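Local coordinates for capsular polysaccharide biosynthesis protein (Burkholderia pseudomallei, PDB 4BQN) that binds coenzyme A and is probably an acetyltransferase that takes part in building the capsular polysaccharide, at residues A[101-106]-A[239-244]; A[105-110]-A[120-125]; A[133-138]-A[272-277]. The protein carries 1 engineered substitution. All coordinates share one frame; numbering follows the deposited sequence. Where two conformers were deposited one is given.

Contact 1: residues A[101-106]-A[239-244]; sequences EGYHPT and MSLYPI
The imidazole of H104 is gripped like a card between two aliphatic carbons. On one face sits CB of M239, 3.5 Å from the ring centroid and 10° off the ring normal, a CH-pi contact; over the opposite face, also centred, lies CB of the preceding residue, Y103. The H104 and M239 side chains cross at about a right angle, so M239 offers its first carbon and then bends away at chi2 and chi3. H104 chi1 is -33°, short of the usual staggered position; at that torsion one ring face meets CB of M239. L241 CD1 approaches the same ring obliquely, 3.9 Å from H104 NE2. The rest of L241 runs alongside Y103, pointing the same way, and its CD2 meets the phenol ring near the plane at the edge, 4.2 Å from Y103 CD1. T106 and Y242 meet tip to tip: T106 OG1 stands 3.4 Å from Y242 CE1, while T106 CG2 lies over one face of the Y242 ring, offset toward the rim. Both hydroxyls have their strongest polar partner in D122, and that of Y103 is held by C190 O, K193 O and L195 N. A water gives a hydrogen to Y103 O (2.9 Å) and accepts one from Y242 N, also at 2.9 Å. The contact joins the loop between strands 91-94 and 107-108 to that between helix 204-217 and strand 260-262; E101, heading segment 101-106, belongs to the coenzyme A pocket. Two irregular, buried segments are thus held by apolar carbons and ring faces, the water satisfying a carbonyl and an amide that do not meet directly.

Contact 2: residues A[105-110]-A[120-125]; sequences PTVNSP and YVDALI
From its CB outward, T106 works its way across the start of a helix. CB rests 3.8 Å from CB of L124 and lies close to both carboxylate oxygens of D122. From there the side chain forks. OG1, in the crowded position between the backbone N and the carbonyl carbon (chi1 66°), donates to D122 OD2 at 2.8 Å, arriving from above the carboxylate plane. The other branch, CG2, anti to the carbonyl carbon, rests on CB and CD2 of L124. The T106 carbonyl oxygen adds two weak bonds, from A123 N and from L124 N, so the residue engages both side chain and backbone at the helix start. D122 is the N-cap residue: CG lies anti to the backbone N (chi1 -168°), OD1 accepts a capping bond from I125 N at 3.0 Å, and OD2 receives the Y242 hydroxyl as well as T106 OG1. Two hydroxyls on one oxygen would be expected to stabilise the charged carboxylate. Alongside, N108 and V121 form an antiparallel hydrogen-bonded pair. N108 N to V121 O runs nearly along the C=O axis, and V121 N returns to N108 O at 2.9 Å, almost straight at 170°. V107 and D122 make the neighbouring non-hydrogen-bonded pair. At the far end P110 CG packs on V121 CG1, 3.9 Å away; on the opposite face, that of V107 and D122, V107 CG1 packs on Y120 CB. The Y120 hydroxyl leaves for N200, a coenzyme A-binding residue. This is a minimal two-stranded antiparallel sheet whose second strand runs straight into an Asp-capped helix, 123-130.

Contact 3: residues A[133-138]-A[272-277]; sequences VDKETY and YLLEQF
The phenyl ring of F277 has the backbone of K135 on one face: CA of K135 sits 3.7 Å from the ring centroid, just 2° off the normal, a CH-pi contact almost exactly over the ring centre. CB of K135 lies over the same face, nearer the root of the ring, 3.5 Å from F277 CG. At the ring's edge, in its plane, comes CG of Y138, and the two aromatics form an offset edge-to-face pair, the edge of F277 directed at the face of Y138, with centroids 5.2 Å apart and planes at 69°. The closest touch is F277 CZ against Y138 CB, 3.4 Å, and the whole CZ-CE2 edge of the phenyl rests against CB and CG of Y138. V133 O approaches F277 CE1 obliquely at 3.5 Å. Beside the ring, K135 crosses L274 at about a right angle, laying CG and CD against L274 CD2 (3.7 Å from CG). Its CG takes the crowded position between N and the carbonyl carbon (chi1 61°), and the chain then runs extended before bending at chi4, where NZ turns to OE2 of E136 in a 2.7 Å salt bridge. The lysine therefore contributes its carbons to the interface and keeps its charge within its own segment. D134 stands at the N-cap position, yet its side chain makes no capping bond; OD1 instead accepts from T137 OG1. In the fold, the first turn of helix 135-140 is laid on helix 269-281, with helix 123-130 lying against both F277 and Y138 through I125, and with I145 of helix 142-151 also touching Y138. Strand 121-122 borders the contact, D122 touching Y138 and V121 touching Q276.

In the fold
Y242 and D122 tie the three contacts together. The Y242 hydroxyl of contact 1 lies 2.7 Å from D122 OD2 of contact 2 and 2.7 Å from Y138 OH of contact 3, both probable hydrogen bonds, while Q276 OE1 of contact 3 probably accepts from D122 N at 2.8 Å. Contacts 1 and 2 also share P105 and T106, their centres about 10 Å apart. Contact 2 comes nearest the cofactor, the N108 side chain about 5 Å from it; the M239 side chain of contact 1 is about 12 Å away, although E101, at the start of segment 101-106, touches coenzyme A. Contact 3 lies away from the annotated sites, its centre about 25 Å from the chain's centre.

Contact 1: residues A[101-106]-A[239-244]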
# COMPACT_ATOMS: atom_id res chain seq x y z
N GLU A 101 -4.72 6.22 1.97
CA GLU A 101 -5.30 6.16 3.33
C GLU A 101 -6.79 6.51 3.34
O GLU A 101 -7.40 6.58 4.39
CB GLU A 101 -4.51 7.06 4.29
CG GLU A 101 -3.09 6.57 4.45
CD GLU A 101 -2.21 7.52 5.22
OE1 GLU A 101 -2.75 8.28 6.05
OE2 GLU A 101 -0.99 7.48 4.99
N GLY A 102 -7.38 6.72 2.16
CA GLY A 102 -8.72 7.27 2.13
C GLY A 102 -9.81 6.38 2.69
O GLY A 102 -10.82 6.89 3.17
N TYR A 103 -9.64 5.06 2.66
CA TYR A 103 -10.66 4.21 3.28
C TYR A 103 -10.52 4.13 4.79
O TYR A 103 -11.52 3.97 5.51
CB TYR A 103 -10.60 2.79 2.73
CG TYR A 103 -10.83 2.72 1.25
CD1 TYR A 103 -12.11 2.89 0.72
CD2 TYR A 103 -9.78 2.45 0.38
CE1 TYR A 103 -12.32 2.83 -0.66
CE2 TYR A 103 -9.98 2.39 -0.99
CZ TYR A 103 -11.25 2.56 -1.50
OH TYR A 103 -11.42 2.48 -2.85
N HIS A 104 -9.27 4.20 5.26
CA HIS A 104 -8.96 3.91 6.67
C HIS A 104 -8.06 5.02 7.19
O HIS A 104 -6.87 4.82 7.44
CB HIS A 104 -8.27 2.53 6.82
CG HIS A 104 -8.73 1.51 5.83
ND1 HIS A 104 -7.92 1.07 4.79
CD2 HIS A 104 -9.91 0.84 5.70
CE1 HIS A 104 -8.58 0.18 4.07
NE2 HIS A 104 -9.79 0.01 4.61
N PRO A 105 -8.63 6.22 7.38
CA PRO A 105 -7.77 7.36 7.65
C PRO A 105 -7.13 7.31 9.04
O PRO A 105 -6.24 8.12 9.32
CB PRO A 105 -8.72 8.57 7.51
CG PRO A 105 -9.90 8.06 6.77
CD PRO A 105 -10.03 6.61 7.15
N THR A 106 -7.58 6.39 9.89
CA THR A 106 -7.02 6.26 11.23
C THR A 106 -5.89 5.23 11.31
O THR A 106 -5.33 5.02 12.39
CB THR A 106 -8.10 5.85 12.25
OG1 THR A 106 -8.57 4.54 11.94
CG2 THR A 106 -9.27 6.83 12.26
N MET A 239 -8.76 -4.10 6.37
CA MET A 239 -9.17 -3.10 7.35
C MET A 239 -10.64 -2.76 7.19
O MET A 239 -11.15 -2.73 6.07
CB MET A 239 -8.31 -1.85 7.25
CG MET A 239 -6.85 -2.05 7.68
SD MET A 239 -6.70 -2.35 9.45
CE MET A 239 -5.98 -3.98 9.49
N SER A 240 -11.31 -2.52 8.31
CA SER A 240 -12.72 -2.17 8.30
C SER A 240 -12.91 -0.65 8.35
O SER A 240 -12.24 0.03 9.11
CB SER A 240 -13.39 -2.82 9.50
OG SER A 240 -14.76 -2.49 9.53
N LEU A 241 -13.84 -0.13 7.55
CA LEU A 241 -14.14 1.30 7.58
C LEU A 241 -14.97 1.67 8.81
O LEU A 241 -15.86 0.92 9.22
CB LEU A 241 -14.86 1.73 6.30
CG LEU A 241 -14.02 1.82 5.02
CD1 LEU A 241 -13.67 0.45 4.42
CD2 LEU A 241 -14.71 2.69 4.00
N TYR A 242 -14.67 2.83 9.39
CA TYR A 242 -15.39 3.27 10.59
C TYR A 242 -16.87 3.55 10.29
O TYR A 242 -17.24 3.86 9.15
CB TYR A 242 -14.73 4.52 11.17
CG TYR A 242 -13.64 4.26 12.19
CD1 TYR A 242 -12.56 3.40 11.91
CD2 TYR A 242 -13.65 4.92 13.42
CE1 TYR A 242 -11.55 3.19 12.85
CE2 TYR A 242 -12.65 4.72 14.36
CZ TYR A 242 -11.61 3.85 14.08
OH TYR A 242 -10.62 3.66 15.01
N PRO A 243 -17.73 3.49 11.32
CA PRO A 243 -19.14 3.83 11.14
C PRO A 243 -19.28 5.23 10.56
O PRO A 243 -18.43 6.10 10.83
CB PRO A 243 -19.70 3.80 12.56
CG PRO A 243 -18.77 2.95 13.35
CD PRO A 243 -17.41 3.21 12.74
N ILE A 244 -20.38 5.43 9.83
CA ILE A 244 -20.78 6.72 9.23
C ILE A 244 -19.88 7.05 8.04
O ILE A 244 -20.38 7.22 6.92
CB ILE A 244 -20.88 7.88 10.26
CG1 ILE A 244 -21.93 7.51 11.33
CG2 ILE A 244 -21.24 9.19 9.56
CD1 ILE A 244 -22.14 8.57 12.38
O HOH W 1 -12.41 4.26 8.30

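Contact 2: residues A[105-110]-A[120-125]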
# COMPACT_ATOMS: atom_id res chain seq x y z
N PRO A 105 -8.63 6.22 7.38
CA PRO A 105 -7.77 7.36 7.65
C PRO A 105 -7.13 7.31 9.04
O PRO A 105 -6.24 8.12 9.32
CB PRO A 105 -8.72 8.57 7.51
CG PRO A 105 -9.90 8.06 6.77
CD PRO A 105 -10.03 6.61 7.15
N THR A 106 -7.58 6.39 9.89
CA THR A 106 -7.02 6.26 11.23
C THR A 106 -5.89 5.23 11.31
O THR A 106 -5.33 5.02 12.39
CB THR A 106 -8.10 5.85 12.25
OG1 THR A 106 -8.57 4.54 11.94
CG2 THR A 106 -9.27 6.83 12.26
N VAL A 107 -5.55 4.58 10.19
CA VAL A 107 -4.65 3.42 10.22
C VAL A 107 -3.29 3.79 9.66
O VAL A 107 -3.19 4.47 8.64
CB VAL A 107 -5.26 2.22 9.43
CG1 VAL A 107 -4.29 1.05 9.34
CG2 VAL A 107 -6.58 1.78 10.05
N ASN A 108 -2.24 3.32 10.31
CA ASN A 108 -0.90 3.41 9.75
C ASN A 108 -0.09 2.21 10.22
O ASN A 108 -0.66 1.19 10.60
CB ASN A 108 -0.26 4.77 10.07
CG ASN A 108 0.70 5.20 8.98
OD1 ASN A 108 1.78 4.64 8.84
ND2 ASN A 108 0.30 6.18 8.17
N SER A 109 1.23 2.30 10.18
CA SER A 109 2.07 1.22 10.68
C SER A 109 3.00 1.83 11.72
O SER A 109 3.33 3.02 11.64
CB SER A 109 2.84 0.57 9.55
OG SER A 109 1.93 0.02 8.61
N PRO A 110 3.41 1.02 12.71
CA PRO A 110 4.25 1.52 13.79
C PRO A 110 5.52 2.17 13.27
O PRO A 110 6.17 1.64 12.34
CB PRO A 110 4.63 0.26 14.57
CG PRO A 110 3.56 -0.72 14.27
CD PRO A 110 3.02 -0.40 12.91
N TYR A 120 -0.16 -3.36 10.87
CA TYR A 120 -0.93 -2.11 10.89
C TYR A 120 -1.45 -1.87 12.29
O TYR A 120 -1.70 -2.83 13.04
CB TYR A 120 -2.12 -2.16 9.92
CG TYR A 120 -1.70 -2.52 8.53
CD1 TYR A 120 -1.27 -1.54 7.64
CD2 TYR A 120 -1.69 -3.85 8.11
CE1 TYR A 120 -0.86 -1.88 6.36
CE2 TYR A 120 -1.27 -4.20 6.84
CZ TYR A 120 -0.86 -3.21 5.97
OH TYR A 120 -0.46 -3.57 4.71
N VAL A 121 -1.59 -0.60 12.64
CA VAL A 121 -2.18 -0.19 13.89
C VAL A 121 -3.10 1.00 13.67
O VAL A 121 -3.04 1.67 12.63
CB VAL A 121 -1.11 0.20 14.94
CG1 VAL A 121 -0.23 -1.00 15.30
CG2 VAL A 121 -0.26 1.36 14.45
N ASP A 122 -3.98 1.24 14.63
CA ASP A 122 -4.87 2.38 14.54
C ASP A 122 -4.21 3.56 15.25
O ASP A 122 -4.11 3.60 16.48
CB ASP A 122 -6.26 2.04 15.10
CG ASP A 122 -7.28 3.10 14.78
OD1 ASP A 122 -7.08 4.26 15.21
OD2 ASP A 122 -8.25 2.79 14.05
N ALA A 123 -3.71 4.50 14.45
CA ALA A 123 -3.04 5.68 14.96
C ALA A 123 -3.96 6.61 15.73
O ALA A 123 -3.48 7.33 16.61
CB ALA A 123 -2.35 6.42 13.83
N LEU A 124 -5.25 6.63 15.42
CA LEU A 124 -6.14 7.47 16.22
C LEU A 124 -6.22 6.93 17.64
O LEU A 124 -6.25 7.70 18.59
CB LEU A 124 -7.52 7.60 15.58
CG LEU A 124 -8.39 8.69 16.22
CD1 LEU A 124 -7.76 10.08 16.08
CD2 LEU A 124 -9.77 8.67 15.60
N ILE A 125 -6.24 5.61 17.78
CA ILE A 125 -6.16 4.98 19.11
C ILE A 125 -4.87 5.41 19.83
O ILE A 125 -4.91 5.71 21.02
CB ILE A 125 -6.35 3.46 19.03
CG1 ILE A 125 -7.82 3.20 18.75
CG2 ILE A 125 -5.91 2.76 20.32
CD1 ILE A 125 -8.21 1.74 18.62

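Contact 3: residues A[133-138]-A[272-277]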
# COMPACT_ATOMS: atom_id res chain seq x y z
N VAL A 133 -7.71 8.81 27.02
CA VAL A 133 -9.07 8.38 26.71
C VAL A 133 -9.09 6.88 26.92
O VAL A 133 -8.25 6.17 26.35
CB VAL A 133 -9.47 8.75 25.26
CG1 VAL A 133 -10.78 8.08 24.87
CG2 VAL A 133 -9.61 10.26 25.13
N ASP A 134 -9.99 6.39 27.78
CA ASP A 134 -10.09 4.95 28.05
C ASP A 134 -10.68 4.19 26.87
O ASP A 134 -11.44 4.76 26.07
CB ASP A 134 -10.85 4.63 29.35
CG ASP A 134 -11.63 5.82 29.91
OD1 ASP A 134 -12.02 6.73 29.14
OD2 ASP A 134 -11.87 5.84 31.14
N LYS A 135 -10.32 2.91 26.74
CA LYS A 135 -10.74 2.12 25.59
C LYS A 135 -12.26 2.02 25.46
O LYS A 135 -12.80 2.05 24.35
CB LYS A 135 -10.08 0.73 25.61
CG LYS A 135 -10.40 -0.14 26.81
CD LYS A 135 -9.51 -1.37 26.85
CE LYS A 135 -10.01 -2.37 27.88
NZ LYS A 135 -10.01 -1.81 29.26
N GLU A 136 -12.96 1.94 26.60
CA GLU A 136 -14.41 1.85 26.60
C GLU A 136 -15.04 3.13 26.04
O GLU A 136 -16.00 3.08 25.27
CB GLU A 136 -14.92 1.57 28.02
CG GLU A 136 -14.44 0.25 28.61
CD GLU A 136 -13.03 0.30 29.21
OE1 GLU A 136 -12.44 1.40 29.35
OE2 GLU A 136 -12.51 -0.79 29.55
N THR A 137 -14.47 4.28 26.43
CA THR A 137 -14.93 5.58 25.94
C THR A 137 -14.74 5.67 24.42
O THR A 137 -15.64 6.11 23.70
CB THR A 137 -14.21 6.74 26.64
OG1 THR A 137 -14.44 6.66 28.05
CG2 THR A 137 -14.73 8.09 26.14
N TYR A 138 -13.58 5.23 23.95
CA TYR A 138 -13.30 5.24 22.51
C TYR A 138 -14.33 4.40 21.76
O TYR A 138 -14.89 4.86 20.75
CB TYR A 138 -11.89 4.72 22.24
CG TYR A 138 -11.41 4.93 20.82
CD1 TYR A 138 -11.74 4.02 19.81
CD2 TYR A 138 -10.61 6.02 20.50
CE1 TYR A 138 -11.28 4.21 18.51
CE2 TYR A 138 -10.16 6.24 19.20
CZ TYR A 138 -10.49 5.32 18.21
OH TYR A 138 -10.03 5.54 16.93
N TYR A 272 -11.06 -6.16 18.20
CA TYR A 272 -9.92 -5.64 17.44
C TYR A 272 -9.44 -4.30 18.01
O TYR A 272 -8.25 -4.09 18.29
CB TYR A 272 -10.25 -5.51 15.94
CG TYR A 272 -9.09 -4.90 15.18
CD1 TYR A 272 -8.05 -5.70 14.70
CD2 TYR A 272 -8.99 -3.52 15.01
CE1 TYR A 272 -6.96 -5.14 14.05
CE2 TYR A 272 -7.90 -2.95 14.36
CZ TYR A 272 -6.89 -3.76 13.88
OH TYR A 272 -5.83 -3.18 13.24
N LEU A 273 -10.39 -3.38 18.19
CA LEU A 273 -10.04 -2.04 18.65
C LEU A 273 -9.60 -2.03 20.11
O LEU A 273 -8.67 -1.33 20.48
CB LEU A 273 -11.19 -1.07 18.39
CG LEU A 273 -11.50 -0.82 16.90
CD1 LEU A 273 -12.81 -0.06 16.78
CD2 LEU A 273 -10.37 -0.06 16.22
N LEU A 274 -10.26 -2.82 20.95
CA LEU A 274 -9.81 -2.97 22.33
C LEU A 274 -8.38 -3.51 22.40
O LEU A 274 -7.57 -3.03 23.21
CB LEU A 274 -10.77 -3.87 23.10
CG LEU A 274 -12.18 -3.31 23.36
CD1 LEU A 274 -13.09 -4.37 23.94
CD2 LEU A 274 -12.16 -2.07 24.25
N GLU A 275 -8.05 -4.48 21.54
CA GLU A 275 -6.69 -5.04 21.50
C GLU A 275 -5.66 -4.01 21.03
O GLU A 275 -4.51 -4.04 21.44
CB GLU A 275 -6.66 -6.30 20.64
CG GLU A 275 -7.35 -7.50 21.28
CD GLU A 275 -7.33 -8.76 20.43
OE1 GLU A 275 -6.54 -8.83 19.46
OE2 GLU A 275 -8.11 -9.69 20.72
N GLN A 276 -6.07 -3.10 20.16
CA GLN A 276 -5.18 -1.99 19.77
C GLN A 276 -4.80 -1.15 20.99
O GLN A 276 -3.63 -0.80 21.18
CB GLN A 276 -5.82 -1.11 18.68
CG GLN A 276 -5.95 -1.80 17.34
CD GLN A 276 -4.61 -1.90 16.63
OE1 GLN A 276 -3.91 -0.90 16.46
NE2 GLN A 276 -4.24 -3.11 16.22
N PHE A 277 -5.79 -0.81 21.82
CA PHE A 277 -5.49 -0.10 23.07
C PHE A 277 -4.49 -0.88 23.91
O PHE A 277 -3.51 -0.31 24.39
CB PHE A 277 -6.77 0.19 23.88
CG PHE A 277 -7.45 1.46 23.49
CD1 PHE A 277 -7.10 2.67 24.11
CD2 PHE A 277 -8.42 1.47 22.49
CE1 PHE A 277 -7.71 3.86 23.75
CE2 PHE A 277 -9.05 2.66 22.14
CZ PHE A 277 -8.68 3.86 22.75